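Local coordinates for protein glycosyl transferase (Staphylococcus aureus, PDB 5U02) that belongs to the TarS family of glycosyl transferases and assembles as a trimer, with a helical linker and two beta-rich C-terminal domains, at residues K138-A143 against Q233-A238; E227-N232 against N266-F271; D313-M318 against L331-K336. All coordinates share one frame; numbering follows the deposited sequence.

Interaction 1 (K138-A143 against Q233-A238)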
loop_
_atom_site.group_PDB
_atom_site.type_symbol
_atom_site.label_atom_id
_atom_site.label_comp_id
_atom_site.label_asym_id
_atom_site.label_seq_id
_atom_site.Cartn_x
_atom_site.Cartn_y
_atom_site.Cartn_z
ATOM N N LYS A 138 0.851 22.159 0.371
ATOM C CA LYS A 138 1.667 22.610 -0.748
ATOM C C LYS A 138 2.551 21.467 -1.220
ATOM O O LYS A 138 3.167 20.769 -0.408
ATOM C CB LYS A 138 2.531 23.810 -0.343
ATOM C CG LYS A 138 1.744 25.043 0.062
ATOM C CD LYS A 138 1.156 25.743 -1.154
ATOM C CE LYS A 138 0.654 27.136 -0.798
ATOM N NZ LYS A 138 0.203 27.900 -2.000
ATOM N N VAL A 139 2.606 21.262 -2.535
ATOM C CA VAL A 139 3.349 20.153 -3.120
ATOM C C VAL A 139 4.372 20.708 -4.096
ATOM O O VAL A 139 4.049 21.576 -4.914
ATOM C CB VAL A 139 2.415 19.154 -3.824
ATOM C CG1 VAL A 139 3.234 18.040 -4.471
ATOM C CG2 VAL A 139 1.423 18.575 -2.840
ATOM N N LYS A 140 5.602 20.205 -4.012
ATOM C CA LYS A 140 6.636 20.521 -4.986
ATOM C C LYS A 140 7.143 19.218 -5.591
ATOM O O LYS A 140 7.447 18.268 -4.861
ATOM C CB LYS A 140 7.782 21.323 -4.352
ATOM C CG LYS A 140 8.893 21.659 -5.338
ATOM C CD LYS A 140 10.187 22.104 -4.675
ATOM C CE LYS A 140 11.133 22.693 -5.720
ATOM N NZ LYS A 140 12.260 23.473 -5.136
ATOM N N MET A 141 7.199 19.162 -6.920
ATOM C CA MET A 141 7.716 17.987 -7.619
ATOM C C MET A 141 9.234 18.084 -7.617
ATOM O O MET A 141 9.824 18.799 -8.431
ATOM C CB MET A 141 7.145 17.911 -9.031
ATOM C CG MET A 141 7.509 16.637 -9.801
ATOM S SD MET A 141 6.842 16.639 -11.484
ATOM C CE MET A 141 7.726 18.020 -12.196
ATOM N N THR A 142 9.876 17.379 -6.683
ATOM C CA THR A 142 11.315 17.503 -6.493
ATOM C C THR A 142 12.132 16.535 -7.345
ATOM O O THR A 142 13.354 16.695 -7.424
ATOM C CB THR A 142 11.674 17.320 -5.011
ATOM O OG1 THR A 142 10.858 16.295 -4.433
ATOM C CG2 THR A 142 11.468 18.622 -4.241
ATOM N N ALA A 143 11.505 15.546 -7.982
ATOM C CA ALA A 143 12.199 14.709 -8.953
ATOM C C ALA A 143 11.203 14.209 -9.988
ATOM O O ALA A 143 10.026 13.999 -9.684
ATOM C CB ALA A 143 12.909 13.519 -8.293
ATOM N N GLN A 233 5.020 23.959 -9.002
ATOM C CA GLN A 233 6.197 24.075 -8.153
ATOM C C GLN A 233 7.033 22.824 -8.370
ATOM O O GLN A 233 6.540 21.706 -8.183
ATOM C CB GLN A 233 5.816 24.233 -6.679
ATOM C CG GLN A 233 4.998 25.479 -6.378
ATOM C CD GLN A 233 5.666 26.746 -6.885
ATOM O OE1 GLN A 233 6.855 26.971 -6.651
ATOM N NE2 GLN A 233 4.906 27.574 -7.596
ATOM N N ARG A 234 8.285 23.005 -8.776
ATOM C CA ARG A 234 9.102 21.858 -9.133
ATOM C C ARG A 234 10.563 22.271 -9.193
ATOM O O ARG A 234 10.890 23.448 -9.362
ATOM C CB ARG A 234 8.673 21.269 -10.481
ATOM C CG ARG A 234 8.834 22.240 -11.642
ATOM C CD ARG A 234 8.481 21.578 -12.958
ATOM N NE ARG A 234 8.602 22.489 -14.093
ATOM C CZ ARG A 234 7.608 23.232 -14.567
ATOM N NH1 ARG A 234 6.407 23.181 -14.003
ATOM N NH2 ARG A 234 7.811 24.022 -15.611
ATOM N N ASN A 235 11.436 21.278 -9.051
ATOM C CA ASN A 235 12.805 21.451 -9.499
ATOM C C ASN A 235 12.834 21.480 -11.024
ATOM O O ASN A 235 11.882 21.071 -11.695
ATOM C CB ASN A 235 13.703 20.329 -8.970
ATOM C CG ASN A 235 14.048 20.498 -7.504
ATOM O OD1 ASN A 235 14.152 21.616 -7.006
ATOM N ND2 ASN A 235 14.239 19.381 -6.807
ATOM N N LYS A 236 13.940 21.975 -11.568
ATOM C CA LYS A 236 14.049 22.129 -13.012
ATOM C C LYS A 236 13.846 20.787 -13.707
ATOM O O LYS A 236 14.488 19.791 -13.362
ATOM C CB LYS A 236 15.411 22.724 -13.378
ATOM C CG LYS A 236 15.505 23.224 -14.814
ATOM C CD LYS A 236 16.915 23.695 -15.144
ATOM C CE LYS A 236 16.980 24.344 -16.521
ATOM N NZ LYS A 236 18.338 24.893 -16.823
ATOM N N TYR A 237 12.922 20.763 -14.670
ATOM C CA TYR A 237 12.648 19.550 -15.432
ATOM C C TYR A 237 13.910 19.098 -16.156
ATOM O O TYR A 237 14.590 19.901 -16.806
ATOM C CB TYR A 237 11.514 19.811 -16.420
ATOM C CG TYR A 237 11.039 18.601 -17.203
ATOM C CD1 TYR A 237 10.472 17.505 -16.559
ATOM C CD2 TYR A 237 11.119 18.576 -18.590
ATOM C CE1 TYR A 237 10.021 16.411 -17.276
ATOM C CE2 TYR A 237 10.664 17.488 -19.312
ATOM C CZ TYR A 237 10.119 16.412 -18.652
ATOM O OH TYR A 237 9.675 15.332 -19.376
ATOM N N ALA A 238 14.226 17.808 -16.035
ATOM C CA ALA A 238 15.550 17.314 -16.392
ATOM C C ALA A 238 15.718 17.020 -17.878
ATOM O O ALA A 238 16.834 16.703 -18.299
ATOM C CB ALA A 238 15.866 16.054 -15.582
HETATM O O HOH W 1 3.697 21.255 -7.931
#
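Backbone hydrogen bonds define this contact: M141 is held through both its N and its O, on one edge, by Q233-N235, which runs in the same direction as V139-T142, these touching parts being 12° apart. M141 N donates to Q233 O at 2.9 Å and is nearly straight, with 166° at the hydrogen. N235 N returns a bond to M141 O at 3.0 Å. In both bonds the donor stands above the carbonyl plane rather than on a lone pair. M141 O also receives a CA-H...O contact from R234 CA at 3.2 Å. Water 1 links the backbones beyond the bridge: it lies 3.1 Å from V139 O, one of several competing acceptors, and accepts from Q233 N at 3.2 Å.

The result is a single parallel bridge, M141 to R234, between strand 138-146 and a loop segment that forms no regular strand; the sheet itself is antiparallel. It lies along the edge not paired with strand 150-159. Just beyond it, T142 and A143 both face E154 in a classic beta bulge, and T142 OG1 bonds to E154 and T156.

Among side-chain bonds, the amide of N235 spans two residues. N235 ND2 meets T142 O at 2.9 Å, in the carbonyl plane on a lone pair. N235 OD1 takes a weak bond of 3.2 Å from K140 NZ, delivered by an extended lysine chain crossing at about a right angle.

Apolar packing comes from M141, which lies beside R234 and, bent at chi3 (64°), sets CE 3.7 Å from R234 CD. The guanidinium continues to G231 O, N265 and the ring of F260.

Interaction 2 (E227-N232 against N266-F271)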
loop_
_atom_site.group_PDB
_atom_site.type_symbol
_atom_site.label_atom_id
_atom_site.label_comp_id
_atom_site.label_asym_id
_atom_site.label_seq_id
_atom_site.Cartn_x
_atom_site.Cartn_y
_atom_site.Cartn_z
ATOM N N GLU A 227 -7.364 17.010 -3.337
ATOM C CA GLU A 227 -6.881 16.779 -4.692
ATOM C C GLU A 227 -5.940 17.930 -5.020
ATOM O O GLU A 227 -6.384 19.067 -5.203
ATOM C CB GLU A 227 -8.044 16.701 -5.681
ATOM C CG GLU A 227 -7.811 15.781 -6.869
ATOM C CD GLU A 227 -8.846 15.976 -7.968
ATOM O OE1 GLU A 227 -8.852 15.185 -8.937
ATOM O OE2 GLU A 227 -9.652 16.925 -7.863
ATOM N N VAL A 228 -4.641 17.652 -5.067
ATOM C CA VAL A 228 -3.641 18.689 -5.300
ATOM C C VAL A 228 -3.054 18.478 -6.688
ATOM O O VAL A 228 -2.394 17.462 -6.942
ATOM C CB VAL A 228 -2.544 18.689 -4.229
ATOM C CG1 VAL A 228 -1.515 19.781 -4.540
ATOM C CG2 VAL A 228 -3.149 18.900 -2.857
ATOM N N ARG A 229 -3.297 19.439 -7.586
ATOM C CA ARG A 229 -2.696 19.416 -8.914
ATOM C C ARG A 229 -1.225 19.788 -8.795
ATOM O O ARG A 229 -0.875 20.741 -8.090
ATOM C CB ARG A 229 -3.441 20.379 -9.846
ATOM C CG ARG A 229 -2.944 20.404 -11.281
ATOM C CD ARG A 229 -3.720 19.401 -12.112
ATOM N NE ARG A 229 -3.482 19.517 -13.537
ATOM C CZ ARG A 229 -2.421 19.003 -14.155
ATOM N NH1 ARG A 229 -1.489 18.360 -13.463
ATOM N NH2 ARG A 229 -2.265 19.139 -15.473
ATOM N N VAL A 230 -0.357 19.016 -9.448
ATOM C CA VAL A 230 1.074 19.129 -9.199
ATOM C C VAL A 230 1.806 19.527 -10.472
ATOM O O VAL A 230 1.348 19.276 -11.593
ATOM C CB VAL A 230 1.664 17.821 -8.625
ATOM C CG1 VAL A 230 0.955 17.437 -7.332
ATOM C CG2 VAL A 230 1.579 16.703 -9.640
ATOM N N GLY A 231 2.963 20.157 -10.282
ATOM C CA GLY A 231 3.843 20.491 -11.381
ATOM C C GLY A 231 4.294 21.936 -11.393
ATOM O O GLY A 231 5.430 22.221 -11.781
ATOM N N ASN A 232 3.422 22.860 -10.968
ATOM C CA ASN A 232 3.740 24.281 -11.068
ATOM C C ASN A 232 4.839 24.695 -10.097
ATOM O O ASN A 232 5.529 25.690 -10.349
ATOM C CB ASN A 232 2.475 25.125 -10.856
ATOM C CG ASN A 232 1.922 25.027 -9.443
ATOM O OD1 ASN A 232 2.185 25.890 -8.605
ATOM N ND2 ASN A 232 1.146 23.984 -9.173
ATOM N N ASN A 266 1.299 23.151 -14.885
ATOM C CA ASN A 266 1.252 21.860 -14.217
ATOM C C ASN A 266 1.614 20.749 -15.198
ATOM O O ASN A 266 1.510 20.908 -16.413
ATOM C CB ASN A 266 -0.132 21.604 -13.618
ATOM C CG ASN A 266 -0.443 22.532 -12.463
ATOM O OD1 ASN A 266 -1.328 23.380 -12.559
ATOM N ND2 ASN A 266 0.290 22.389 -11.374
ATOM N N ILE A 267 2.023 19.609 -14.656
ATOM C CA ILE A 267 2.568 18.539 -15.482
ATOM C C ILE A 267 1.462 17.561 -15.851
ATOM O O ILE A 267 0.598 17.225 -15.031
ATOM C CB ILE A 267 3.739 17.836 -14.768
ATOM C CG1 ILE A 267 4.418 16.843 -15.711
ATOM C CG2 ILE A 267 3.275 17.146 -13.486
ATOM C CD1 ILE A 267 5.739 16.333 -15.195
ATOM N N SER A 268 1.478 17.116 -17.106
ATOM C CA SER A 268 0.512 16.155 -17.613
ATOM C C SER A 268 1.235 15.156 -18.508
ATOM O O SER A 268 2.411 15.325 -18.840
ATOM C CB SER A 268 -0.621 16.854 -18.372
ATOM O OG SER A 268 -1.338 17.734 -17.522
ATOM N N LEU A 269 0.524 14.099 -18.894
ATOM C CA LEU A 269 1.063 13.057 -19.760
ATOM C C LEU A 269 0.226 12.970 -21.029
ATOM O O LEU A 269 -0.995 12.789 -20.961
ATOM C CB LEU A 269 1.088 11.702 -19.049
ATOM C CG LEU A 269 1.717 11.706 -17.653
ATOM C CD1 LEU A 269 1.733 10.310 -17.051
ATOM C CD2 LEU A 269 3.121 12.283 -17.701
ATOM N N TYR A 270 0.885 13.087 -22.179
ATOM C CA TYR A 270 0.231 13.001 -23.480
ATOM C C TYR A 270 0.533 11.640 -24.094
ATOM O O TYR A 270 1.705 11.270 -24.245
ATOM C CB TYR A 270 0.704 14.133 -24.394
ATOM C CG TYR A 270 -0.096 14.305 -25.665
ATOM C CD1 TYR A 270 -1.338 14.926 -25.649
ATOM C CD2 TYR A 270 0.404 13.874 -26.888
ATOM C CE1 TYR A 270 -2.069 15.097 -26.818
ATOM C CE2 TYR A 270 -0.321 14.039 -28.060
ATOM C CZ TYR A 270 -1.550 14.650 -28.016
ATOM O OH TYR A 270 -2.263 14.815 -29.178
ATOM N N PHE A 271 -0.521 10.906 -24.448
ATOM C CA PHE A 271 -0.427 9.561 -25.006
ATOM C C PHE A 271 -1.085 9.551 -26.380
ATOM O O PHE A 271 -2.281 9.841 -26.500
ATOM C CB PHE A 271 -1.095 8.544 -24.077
ATOM C CG PHE A 271 -0.956 7.118 -24.527
ATOM C CD1 PHE A 271 0.229 6.429 -24.328
ATOM C CD2 PHE A 271 -2.015 6.460 -25.139
ATOM C CE1 PHE A 271 0.362 5.114 -24.740
ATOM C CE2 PHE A 271 -1.891 5.139 -25.552
ATOM C CZ PHE A 271 -0.703 4.463 -25.351
#
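R229 leaves its strand with CG anti to the backbone N (chi1 -178°) and then bends sharply at chi2 (91°), which carries its guanidinium across N266 to the start of strand 267-274. Both segments belong to the beta-rich C-terminal domain 1, whose family is placed with the immunoglobulin-like E-set folds. The contact joins the end of strand 224-229 and its following turn to the start of strand 267-274; strand 212-221 lies between the two strands and pairs with each.

The guanidinium has a distinct face and edge here. N266 CB sits over its centre, 3.4 Å above the plane, while the aliphatic part of R229 also touches N266, R229 CG to N266 CG at 3.5 Å. At the edge, R229 NH1 donates to I267 O at 2.8 Å with 171° at the hydrogen. The oxygen is almost exactly in the guanidinium plane, although NH1 itself stands above the plane of the I267 carbonyl. R229 NH2 adds a weak bond to S268 OG at 2.7 Å. D214 completes this corner, with a salt bridge to R229 NH2 and a hydrogen bond to S268 OG. The carboxylate probably balances the guanidinium charge and helps orient it, and the coplanar edge bond helps fix its rotation.

At the turn, the backbones come very close: G231 CA lies 4.1 Å from N266 CA. G231 has no CB, and there is no room for one: its place is taken by I267 N and N266 CA, and at this backbone conformation it would also press on V230 O. Alongside, V230 CG2 packs on I267 CG2 at 4.2 Å. The one backbone bond across the segments runs from I267 N to V230 O, 3.2 Å long, in the carbonyl plane and on a lone pair.

Interaction 3 (D313-M318 against L331-K336)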
loop_
_atom_site.group_PDB
_atom_site.type_symbol
_atom_site.label_atom_id
_atom_site.label_comp_id
_atom_site.label_asym_id
_atom_site.label_seq_id
_atom_site.Cartn_x
_atom_site.Cartn_y
_atom_site.Cartn_z
ATOM N N ASP A 313 18.373 -16.064 -35.222
ATOM C CA ASP A 313 19.569 -15.706 -34.468
ATOM C C ASP A 313 19.219 -14.581 -33.504
ATOM O O ASP A 313 18.214 -13.884 -33.678
ATOM C CB ASP A 313 20.711 -15.294 -35.405
ATOM C CG ASP A 313 22.049 -15.225 -34.706
ATOM O OD1 ASP A 313 22.230 -15.914 -33.683
ATOM O OD2 ASP A 313 22.927 -14.484 -35.190
ATOM N N MET A 314 20.053 -14.417 -32.478
ATOM C CA MET A 314 19.868 -13.329 -31.525
ATOM C C MET A 314 21.231 -12.831 -31.065
ATOM O O MET A 314 22.211 -13.580 -31.054
ATOM C CB MET A 314 18.974 -13.761 -30.339
ATOM C CG MET A 314 19.562 -14.710 -29.277
ATOM S SD MET A 314 20.644 -13.942 -28.057
ATOM C CE MET A 314 19.510 -12.818 -27.263
ATOM N N ILE A 315 21.295 -11.546 -30.723
ATOM C CA ILE A 315 22.527 -10.901 -30.283
ATOM C C ILE A 315 22.214 -10.030 -29.075
ATOM O O ILE A 315 21.296 -9.202 -29.121
ATOM C CB ILE A 315 23.173 -10.045 -31.392
ATOM C CG1 ILE A 315 23.208 -10.792 -32.725
ATOM C CG2 ILE A 315 24.588 -9.636 -30.988
ATOM C CD1 ILE A 315 23.700 -9.941 -33.873
ATOM N N MET A 316 22.976 -10.220 -27.999
ATOM C CA MET A 316 22.874 -9.399 -26.803
ATOM C C MET A 316 23.676 -8.117 -26.977
ATOM O O MET A 316 24.560 -8.015 -27.832
ATOM C CB MET A 316 23.385 -10.155 -25.575
ATOM C CG MET A 316 22.553 -11.367 -25.168
ATOM S SD MET A 316 20.930 -10.904 -24.536
ATOM C CE MET A 316 21.385 -9.843 -23.167
ATOM N N GLY A 317 23.362 -7.130 -26.145
ATOM C CA GLY A 317 24.035 -5.851 -26.221
ATOM C C GLY A 317 23.853 -5.076 -24.935
ATOM O O GLY A 317 23.181 -5.521 -24.005
ATOM N N MET A 318 24.475 -3.900 -24.893
ATOM C CA MET A 318 24.349 -2.978 -23.770
ATOM C C MET A 318 23.826 -1.649 -24.290
ATOM O O MET A 318 24.421 -1.055 -25.196
ATOM C CB MET A 318 25.686 -2.793 -23.053
ATOM C CG MET A 318 25.859 -3.708 -21.847
ATOM S SD MET A 318 24.942 -3.101 -20.414
ATOM C CE MET A 318 25.625 -1.451 -20.285
ATOM N N LEU A 331 26.581 -4.104 -29.236
ATOM C CA LEU A 331 26.317 -5.527 -29.384
ATOM C C LEU A 331 27.506 -6.360 -28.915
ATOM O O LEU A 331 28.646 -5.893 -28.853
ATOM C CB LEU A 331 26.000 -5.861 -30.841
ATOM C CG LEU A 331 24.750 -5.216 -31.427
ATOM C CD1 LEU A 331 24.656 -5.527 -32.904
ATOM C CD2 LEU A 331 23.522 -5.721 -30.690
ATOM N N SER A 332 27.224 -7.627 -28.593
ATOM C CA SER A 332 28.256 -8.543 -28.125
ATOM C C SER A 332 29.105 -9.107 -29.255
ATOM O O SER A 332 30.143 -9.721 -28.980
ATOM C CB SER A 332 27.625 -9.699 -27.349
ATOM O OG SER A 332 26.895 -10.544 -28.219
ATOM N N LYS A 333 28.691 -8.922 -30.507
ATOM C CA LYS A 333 29.461 -9.374 -31.655
ATOM C C LYS A 333 29.113 -8.496 -32.848
ATOM O O LYS A 333 28.223 -7.645 -32.782
ATOM C CB LYS A 333 29.188 -10.850 -31.968
ATOM C CG LYS A 333 27.791 -11.116 -32.499
ATOM C CD LYS A 333 27.660 -12.540 -33.017
ATOM C CE LYS A 333 26.331 -12.738 -33.725
ATOM N NZ LYS A 333 26.210 -14.098 -34.329
ATOM N N ASP A 334 29.828 -8.710 -33.947
ATOM C CA ASP A 334 29.555 -7.967 -35.168
ATOM C C ASP A 334 28.258 -8.447 -35.812
ATOM O O ASP A 334 27.874 -9.615 -35.699
ATOM C CB ASP A 334 30.707 -8.119 -36.163
ATOM C CG ASP A 334 31.909 -7.272 -35.803
ATOM O OD1 ASP A 334 31.789 -6.406 -34.913
ATOM O OD2 ASP A 334 32.977 -7.467 -36.420
ATOM N N ILE A 335 27.581 -7.536 -36.500
ATOM C CA ILE A 335 26.403 -7.884 -37.278
ATOM C C ILE A 335 26.603 -7.372 -38.698
ATOM O O ILE A 335 26.944 -6.201 -38.902
ATOM C CB ILE A 335 25.105 -7.329 -36.654
ATOM C CG1 ILE A 335 23.892 -7.753 -37.488
ATOM C CG2 ILE A 335 25.166 -5.809 -36.480
ATOM C CD1 ILE A 335 22.560 -7.461 -36.820
ATOM N N LYS A 336 26.432 -8.260 -39.673
ATOM C CA LYS A 336 26.556 -7.863 -41.066
ATOM C C LYS A 336 25.419 -6.923 -41.447
ATOM O O LYS A 336 24.312 -6.998 -40.905
ATOM C CB LYS A 336 26.559 -9.091 -41.976
ATOM C CG LYS A 336 27.760 -9.998 -41.763
ATOM C CD LYS A 336 27.669 -11.255 -42.608
ATOM C CE LYS A 336 28.911 -12.117 -42.441
ATOM N NZ LYS A 336 29.112 -12.530 -41.021
HETATM O O HOH W 2 24.948 -16.741 -33.375
HETATM O O HOH W 3 24.991 -12.660 -28.107
#
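M316 O is the main acceptor of this contact. It takes a hydrogen bond from S332 N at 2.8 Å, with 145° at the hydrogen and the donor in the carbonyl plane. L331 CA adds a CA-H...O contact to the same oxygen at 3.4 Å. S332 OG, in the crowded position between its backbone N and carbonyl carbon (chi1 69°), is 2.8 Å from water 3. That water accepts from M316 N at 3.2 Å, so M316 O is met directly by S332 N, and M316 N through water 3.

The charged pair is linked directly and through solvent. D313 and K333 meet tip to tip in a salt bridge, OD2 to NZ at 3.4 Å, whose hydrogen bond is weak. Water 2 bridges the other oxygen, donating to D313 OD1 at 2.9 Å and accepting from K333 NZ at 3.1 Å. The extended lysine crosses I315 at about a right angle, its CE resting against CG1 and CD1. I315 CD1 also meets I335 CD1 at 4.0 Å.

M316 packs on M316 of both other subunits, placing the contact within the interface with them. G317 and L331 form an antiparallel non-hydrogen-bonded pair, and M318 bonds through its backbone with L330: the open end of a beta-hairpin, strands 313-323 and 326-331, where the second strand passes into a loop before helix 337-340.

In the fold
From the N terminus, the chain leaves the helical linker, passes a small three-stranded sheet and enters strand 138-146, which opens interaction 1. Residues 227-232 then open interaction 2 before 233-238 close interaction 1, and 266-271 close interaction 2, so the two contacts cross. Their centres are 11 Å apart and they touch: V139 packs on V228 and V230, and M141 on I267. Within C-terminal domain 1, interaction 1 ties strand 138-146 to the loop after strand 224-229, and interaction 2 ties the end of that strand and its turn to strand 267-274. Interaction 3 follows in series, closing a short hairpin in C-terminal domain 2; its centre is about 40 Å from each of the other centres.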